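Succinate dehydrogenase subunit A (Mycolicibacterium smegmatis, PDB 7D6V) probably oxidises succinate to fumarate as the FAD-binding flavoprotein subunit of a succinate dehydrogenase that passes electrons to quinone. Local coordinates at residues A233-F245 against R577-D589. Residues are numbered along the deposited sequence; the frame is centred on the assembly and turned at random.
Sequences ALRAGSALINMEF and RNTLLVCRVSGGD
Ala239 CB meets the Arg584 guanidinium obliquely, 4.0 Å from NE, while Val582 CG1 of the arginine's own strand lies over one face of that group, offset toward its rim. Glu244 CG sits on one face of the Phe245 ring, and Asn242 CA lies in plane at the ring edge. Leu240 and Cys583 form a single antiparallel bridge, a hydrogen-bonded pair: Leu240 N gives to Cys583 O at 3.1 Å and Cys583 N to Leu240 O at 2.7 Å, both nearly straight (167° and 171°). Val582 forks, CG1 reaching Ala239 CB and CG2 lying 3.5 Å from CG2 of Ile241, whose side chain runs alongside. From helix 230-236, Leu234 CG packs 3.5 Å from Val585 CG2. Glu244, with CG between backbone N and carbonyl carbon (chi1 68°) and the chain bent at chi2, crosses Leu581, whose CD2 lies 3.3 Å from Glu244 OE2; that oxygen is in a salt bridge with Arg557. Ala239 and Ile241 also make backbone hydrogen bonds to Glu395 and Gly393 of strand 383-395, and Val582 to Val597 of strand 594-597. The contact thus joins the FAD-binding and C-terminal family regions through a single two-bond bridge flanked mainly by apolar side chains, the buried carboxylate probably being stabilised as an anion by Arg557.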
ATOM      1  N   ALA A 233      29.244   6.373  -1.046  1.00 16.64           N
ATOM      2  CA  ALA A 233      30.373   5.538  -0.656  1.00 16.64           C
ATOM      3  C   ALA A 233      31.539   5.708  -1.615  1.00 16.64           C
ATOM      4  O   ALA A 233      32.705   5.711  -1.198  1.00 16.64           O
ATOM      5  CB  ALA A 233      29.944   4.074  -0.593  1.00 16.64           C
ATOM      6  N   LEU A 234      31.244   5.871  -2.903  1.00 17.74           N
ATOM      7  CA  LEU A 234      32.304   5.985  -3.891  1.00 17.74           C
ATOM      8  C   LEU A 234      33.089   7.280  -3.705  1.00 17.74           C
ATOM      9  O   LEU A 234      34.315   7.297  -3.859  1.00 17.74           O
ATOM     10  CB  LEU A 234      31.681   5.884  -5.282  1.00 17.74           C
ATOM     11  CG  LEU A 234      32.536   5.730  -6.527  1.00 17.74           C
ATOM     12  CD1 LEU A 234      33.318   4.438  -6.452  1.00 17.74           C
ATOM     13  CD2 LEU A 234      31.633   5.728  -7.731  1.00 17.74           C
ATOM     14  N   ARG A 235      32.404   8.371  -3.352  1.00 17.05           N
ATOM     15  CA  ARG A 235      33.085   9.630  -3.068  1.00 17.05           C
ATOM     16  C   ARG A 235      33.708   9.654  -1.677  1.00 17.05           C
ATOM     17  O   ARG A 235      34.669  10.397  -1.452  1.00 17.05           O
ATOM     18  CB  ARG A 235      32.119  10.805  -3.229  1.00 17.05           C
ATOM     19  CG  ARG A 235      31.715  11.087  -4.666  1.00 17.05           C
ATOM     20  CD  ARG A 235      31.008  12.428  -4.804  1.00 17.05           C
ATOM     21  NE  ARG A 235      29.782  12.497  -4.017  1.00 17.05           N
ATOM     22  CZ  ARG A 235      28.566  12.301  -4.510  1.00 17.05           C
ATOM     23  NH1 ARG A 235      27.507  12.382  -3.719  1.00 17.05           N
ATOM     24  NH2 ARG A 235      28.407  12.024  -5.794  1.00 17.05           N
ATOM     25  N   ALA A 236      33.180   8.868  -0.736  1.00 16.63           N
ATOM     26  CA  ALA A 236      33.809   8.777   0.576  1.00 16.63           C
ATOM     27  C   ALA A 236      35.097   7.974   0.520  1.00 16.63           C
ATOM     28  O   ALA A 236      35.992   8.182   1.345  1.00 16.63           O
ATOM     29  CB  ALA A 236      32.844   8.160   1.586  1.00 16.63           C
ATOM     30  N   GLY A 237      35.208   7.052  -0.431  1.00 16.69           N
ATOM     31  CA  GLY A 237      36.464   6.361  -0.637  1.00 16.69           C
ATOM     32  C   GLY A 237      36.346   4.854  -0.664  1.00 16.69           C
ATOM     33  O   GLY A 237      37.357   4.148  -0.684  1.00 16.69           O
ATOM     34  N   SER A 238      35.119   4.351  -0.664  1.00 17.74           N
ATOM     35  CA  SER A 238      34.888   2.918  -0.760  1.00 17.74           C
ATOM     36  C   SER A 238      34.894   2.510  -2.230  1.00 17.74           C
ATOM     37  O   SER A 238      35.247   3.287  -3.120  1.00 17.74           O
ATOM     38  CB  SER A 238      33.587   2.541  -0.061  1.00 17.74           C
ATOM     39  OG  SER A 238      33.554   3.060   1.253  1.00 17.74           O
ATOM     40  N   ALA A 239      34.493   1.275  -2.500  1.00 17.72           N
ATOM     41  CA  ALA A 239      34.579   0.704  -3.831  1.00 17.72           C
ATOM     42  C   ALA A 239      33.261   0.042  -4.199  1.00 17.72           C
ATOM     43  O   ALA A 239      32.467  -0.335  -3.336  1.00 17.72           O
ATOM     44  CB  ALA A 239      35.721  -0.305  -3.917  1.00 17.72           C
ATOM     45  N   LEU A 240      33.042  -0.093  -5.502  1.00 18.18           N
ATOM     46  CA  LEU A 240      31.850  -0.719  -6.049  1.00 18.18           C
ATOM     47  C   LEU A 240      32.256  -1.940  -6.861  1.00 18.18           C
ATOM     48  O   LEU A 240      33.315  -1.957  -7.493  1.00 18.18           O
ATOM     49  CB  LEU A 240      31.067   0.264  -6.926  1.00 18.18           C
ATOM     50  CG  LEU A 240      29.908   1.053  -6.313  1.00 18.18           C
ATOM     51  CD1 LEU A 240      30.321   1.758  -5.043  1.00 18.18           C
ATOM     52  CD2 LEU A 240      29.395   2.059  -7.320  1.00 18.18           C
ATOM     53  N   ILE A 241      31.413  -2.971  -6.833  1.00 17.97           N
ATOM     54  CA  ILE A 241      31.670  -4.202  -7.566  1.00 17.97           C
ATOM     55  C   ILE A 241      30.431  -4.570  -8.368  1.00 17.97           C
ATOM     56  O   ILE A 241      29.310  -4.189  -8.032  1.00 17.97           O
ATOM     57  CB  ILE A 241      32.062  -5.375  -6.644  1.00 17.97           C
ATOM     58  CG1 ILE A 241      30.993  -5.601  -5.576  1.00 17.97           C
ATOM     59  CG2 ILE A 241      33.392  -5.119  -5.992  1.00 17.97           C
ATOM     60  CD1 ILE A 241      31.098  -6.941  -4.898  1.00 17.97           C
ATOM     61  N   ASN A 242      30.657  -5.326  -9.442  1.00 18.54           N
ATOM     62  CA  ASN A 242      29.591  -5.938 -10.235  1.00 18.54           C
ATOM     63  C   ASN A 242      28.592  -4.912 -10.757  1.00 18.54           C
ATOM     64  O   ASN A 242      27.400  -5.200 -10.872  1.00 18.54           O
ATOM     65  CB  ASN A 242      28.862  -7.019  -9.434  1.00 18.54           C
ATOM     66  CG  ASN A 242      29.760  -8.174  -9.070  1.00 18.54           C
ATOM     67  OD1 ASN A 242      30.835  -8.342  -9.640  1.00 18.54           O
ATOM     68  ND2 ASN A 242      29.326  -8.977  -8.112  1.00 18.54           N
ATOM     69  N   MET A 243      29.063  -3.712 -11.094  1.00 19.12           N
ATOM     70  CA  MET A 243      28.150  -2.670 -11.545  1.00 19.12           C
ATOM     71  C   MET A 243      27.619  -2.918 -12.948  1.00 19.12           C
ATOM     72  O   MET A 243      26.655  -2.261 -13.350  1.00 19.12           O
ATOM     73  CB  MET A 243      28.837  -1.307 -11.480  1.00 19.12           C
ATOM     74  CG  MET A 243      28.956  -0.745 -10.075  1.00 19.12           C
ATOM     75  SD  MET A 243      27.519  -1.093  -9.044  1.00 19.12           S
ATOM     76  CE  MET A 243      26.422   0.236  -9.517  1.00 19.12           C
ATOM     77  N   GLU A 244      28.213  -3.846 -13.694  1.00 19.60           N
ATOM     78  CA  GLU A 244      27.731  -4.208 -15.019  1.00 19.60           C
ATOM     79  C   GLU A 244      26.605  -5.229 -14.978  1.00 19.60           C
ATOM     80  O   GLU A 244      26.085  -5.596 -16.036  1.00 19.60           O
ATOM     81  CB  GLU A 244      28.882  -4.757 -15.865  1.00 19.60           C
ATOM     82  CG  GLU A 244      29.425  -6.092 -15.391  1.00 19.60           C
ATOM     83  CD  GLU A 244      30.497  -5.956 -14.327  1.00 19.60           C
ATOM     84  OE1 GLU A 244      30.350  -5.109 -13.424  1.00 19.60           O
ATOM     85  OE2 GLU A 244      31.494  -6.701 -14.391  1.00 19.60           O
ATOM     86  N   PHE A 245      26.220  -5.695 -13.798  1.00 19.14           N
ATOM     87  CA  PHE A 245      25.210  -6.738 -13.655  1.00 19.14           C
ATOM     88  C   PHE A 245      23.912  -6.084 -13.203  1.00 19.14           C
ATOM     89  O   PHE A 245      23.723  -5.794 -12.021  1.00 19.14           O
ATOM     90  CB  PHE A 245      25.686  -7.809 -12.684  1.00 19.14           C
ATOM     91  CG  PHE A 245      26.785  -8.656 -13.235  1.00 19.14           C
ATOM     92  CD1 PHE A 245      28.077  -8.522 -12.772  1.00 19.14           C
ATOM     93  CD2 PHE A 245      26.528  -9.573 -14.233  1.00 19.14           C
ATOM     94  CE1 PHE A 245      29.088  -9.288 -13.290  1.00 19.14           C
ATOM     95  CE2 PHE A 245      27.535 -10.346 -14.751  1.00 19.14           C
ATOM     96  CZ  PHE A 245      28.816 -10.206 -14.279  1.00 19.14           C
ATOM     97  N   ARG A 577      35.464 -15.763 -13.763  1.00 22.38           N
ATOM     98  CA  ARG A 577      34.541 -15.983 -12.659  1.00 22.38           C
ATOM     99  C   ARG A 577      35.138 -15.620 -11.317  1.00 22.38           C
ATOM    100  O   ARG A 577      34.410 -15.182 -10.426  1.00 22.38           O
ATOM    101  CB  ARG A 577      34.085 -17.448 -12.637  1.00 22.38           C
ATOM    102  CG  ARG A 577      32.838 -17.734 -11.836  1.00 22.38           C
ATOM    103  CD  ARG A 577      32.972 -19.063 -11.117  1.00 22.38           C
ATOM    104  NE  ARG A 577      34.322 -19.259 -10.602  1.00 22.38           N
ATOM    105  CZ  ARG A 577      34.769 -18.741  -9.463  1.00 22.38           C
ATOM    106  NH1 ARG A 577      36.012 -18.973  -9.074  1.00 22.38           N
ATOM    107  NH2 ARG A 577      33.976 -17.991  -8.713  1.00 22.38           N
ATOM    108  N   ASN A 578      36.443 -15.794 -11.158  1.00 25.06           N
ATOM    109  CA  ASN A 578      37.177 -15.231 -10.031  1.00 25.06           C
ATOM    110  C   ASN A 578      37.750 -13.857 -10.370  1.00 25.06           C
ATOM    111  O   ASN A 578      38.940 -13.595 -10.217  1.00 25.06           O
ATOM    112  CB  ASN A 578      38.258 -16.208  -9.584  1.00 25.06           C
ATOM    113  CG  ASN A 578      39.232 -16.553 -10.692  1.00 25.06           C
ATOM    114  OD1 ASN A 578      39.155 -16.015 -11.796  1.00 25.06           O
ATOM    115  ND2 ASN A 578      40.161 -17.455 -10.398  1.00 25.06           N
ATOM    116  N   THR A 579      36.882 -12.967 -10.844  1.00 24.46           N
ATOM    117  CA  THR A 579      37.236 -11.582 -11.125  1.00 24.46           C
ATOM    118  C   THR A 579      36.025 -10.711 -10.834  1.00 24.46           C
ATOM    119  O   THR A 579      34.930 -10.992 -11.327  1.00 24.46           O
ATOM    120  CB  THR A 579      37.688 -11.397 -12.577  1.00 24.46           C
ATOM    121  OG1 THR A 579      38.685 -12.374 -12.898  1.00 24.46           O
ATOM    122  CG2 THR A 579      38.276 -10.014 -12.777  1.00 24.46           C
ATOM    123  N   LEU A 580      36.220  -9.661 -10.034  1.00 23.95           N
ATOM    124  CA  LEU A 580      35.123  -8.805  -9.603  1.00 23.95           C
ATOM    125  C   LEU A 580      35.063  -7.463 -10.309  1.00 23.95           C
ATOM    126  O   LEU A 580      33.974  -6.899 -10.424  1.00 23.95           O
ATOM    127  CB  LEU A 580      35.190  -8.557  -8.093  1.00 23.95           C
ATOM    128  CG  LEU A 580      34.835  -9.758  -7.225  1.00 23.95           C
ATOM    129  CD1 LEU A 580      35.053  -9.433  -5.761  1.00 23.95           C
ATOM    130  CD2 LEU A 580      33.401 -10.178  -7.482  1.00 23.95           C
ATOM    131  N   LEU A 581      36.193  -6.938 -10.782  1.00 22.87           N
ATOM    132  CA  LEU A 581      36.212  -5.737 -11.616  1.00 22.87           C
ATOM    133  C   LEU A 581      35.655  -4.531 -10.844  1.00 22.87           C
ATOM    134  O   LEU A 581      34.558  -4.030 -11.090  1.00 22.87           O
ATOM    135  CB  LEU A 581      35.451  -6.027 -12.918  1.00 22.87           C
ATOM    136  CG  LEU A 581      35.339  -5.027 -14.052  1.00 22.87           C
ATOM    137  CD1 LEU A 581      36.736  -4.773 -14.559  1.00 22.87           C
ATOM    138  CD2 LEU A 581      34.472  -5.589 -15.152  1.00 22.87           C
ATOM    139  N   VAL A 582      36.453  -4.108  -9.855  1.00 22.39           N
ATOM    140  CA  VAL A 582      36.072  -3.133  -8.834  1.00 22.39           C
ATOM    141  C   VAL A 582      36.251  -1.702  -9.336  1.00 22.39           C
ATOM    142  O   VAL A 582      37.255  -1.374  -9.972  1.00 22.39           O
ATOM    143  CB  VAL A 582      36.912  -3.374  -7.567  1.00 22.39           C
ATOM    144  CG1 VAL A 582      36.614  -2.341  -6.524  1.00 22.39           C
ATOM    145  CG2 VAL A 582      36.671  -4.763  -7.028  1.00 22.39           C
ATOM    146  N   CYS A 583      35.291  -0.831  -9.017  1.00 22.97           N
ATOM    147  CA  CYS A 583      35.311   0.572  -9.421  1.00 22.97           C
ATOM    148  C   CYS A 583      35.751   1.477  -8.273  1.00 22.97           C
ATOM    149  O   CYS A 583      35.371   1.260  -7.119  1.00 22.97           O
ATOM    150  CB  CYS A 583      33.929   1.014  -9.907  1.00 22.97           C
ATOM    151  SG  CYS A 583      33.202  -0.026 -11.184  1.00 22.97           S
ATOM    152  N   ARG A 584      36.536   2.508  -8.597  1.00 23.17           N
ATOM    153  CA  ARG A 584      37.017   3.455  -7.597  1.00 23.17           C
ATOM    154  C   ARG A 584      37.101   4.849  -8.205  1.00 23.17           C
ATOM    155  O   ARG A 584      37.104   5.015  -9.424  1.00 23.17           O
ATOM    156  CB  ARG A 584      38.386   3.051  -7.042  1.00 23.17           C
ATOM    157  CG  ARG A 584      38.335   2.194  -5.799  1.00 23.17           C
ATOM    158  CD  ARG A 584      39.686   1.566  -5.533  1.00 23.17           C
ATOM    159  NE  ARG A 584      39.576   0.313  -4.795  1.00 23.17           N
ATOM    160  CZ  ARG A 584      40.136  -0.828  -5.181  1.00 23.17           C
ATOM    161  NH1 ARG A 584      40.842  -0.875  -6.300  1.00 23.17           N
ATOM    162  NH2 ARG A 584      39.987  -1.921  -4.450  1.00 23.17           N
ATOM    163  N   VAL A 585      37.179   5.857  -7.331  1.00 23.87           N
ATOM    164  CA  VAL A 585      37.263   7.261  -7.728  1.00 23.87           C
ATOM    165  C   VAL A 585      38.721   7.673  -7.873  1.00 23.87           C
ATOM    166  O   VAL A 585      39.561   7.343  -7.028  1.00 23.87           O
ATOM    167  CB  VAL A 585      36.538   8.160  -6.708  1.00 23.87           C
ATOM    168  CG1 VAL A 585      37.023   9.590  -6.813  1.00 23.87           C
ATOM    169  CG2 VAL A 585      35.054   8.108  -6.929  1.00 23.87           C
ATOM    170  N   SER A 586      39.025   8.407  -8.948  1.00 27.77           N
ATOM    171  CA  SER A 586      40.375   8.908  -9.199  1.00 27.77           C
ATOM    172  C   SER A 586      40.550  10.361  -8.766  1.00 27.77           C
ATOM    173  O   SER A 586      41.390  10.651  -7.909  1.00 27.77           O
ATOM    174  CB  SER A 586      40.722   8.748 -10.683  1.00 27.77           C
ATOM    175  OG  SER A 586      40.894   7.383 -11.007  1.00 27.77           O
ATOM    176  N   GLY A 587      39.787  11.280  -9.334  1.00 29.89           N
ATOM    177  CA  GLY A 587      39.843  12.667  -8.905  1.00 29.89           C
ATOM    178  C   GLY A 587      39.502  13.675  -9.992  1.00 29.89           C
ATOM    179  O   GLY A 587      39.770  13.489 -11.174  1.00 29.89           O
ATOM    180  N   GLY A 588      38.941  14.807  -9.561  1.00 31.47           N
ATOM    181  CA  GLY A 588      38.456  15.856 -10.441  1.00 31.47           C
ATOM    182  C   GLY A 588      36.971  16.118 -10.274  1.00 31.47           C
ATOM    183  O   GLY A 588      36.139  15.344 -10.748  1.00 31.47           O
ATOM    184  N   ASP A 589      36.631  17.229  -9.633  1.00 32.62           N
ATOM    185  CA  ASP A 589      35.279  17.517  -9.172  1.00 32.62           C
ATOM    186  C   ASP A 589      34.478  18.228 -10.254  1.00 32.62           C
ATOM    187  O   ASP A 589      35.018  18.626 -11.289  1.00 32.62           O
ATOM    188  CB  ASP A 589      35.356  18.363  -7.901  1.00 32.62           C
ATOM    189  CG  ASP A 589      35.867  17.581  -6.716  1.00 32.62           C
ATOM    190  OD1 ASP A 589      35.626  16.359  -6.665  1.00 32.62           O
ATOM    191  OD2 ASP A 589      36.513  18.186  -5.839  1.00 32.62           O
TER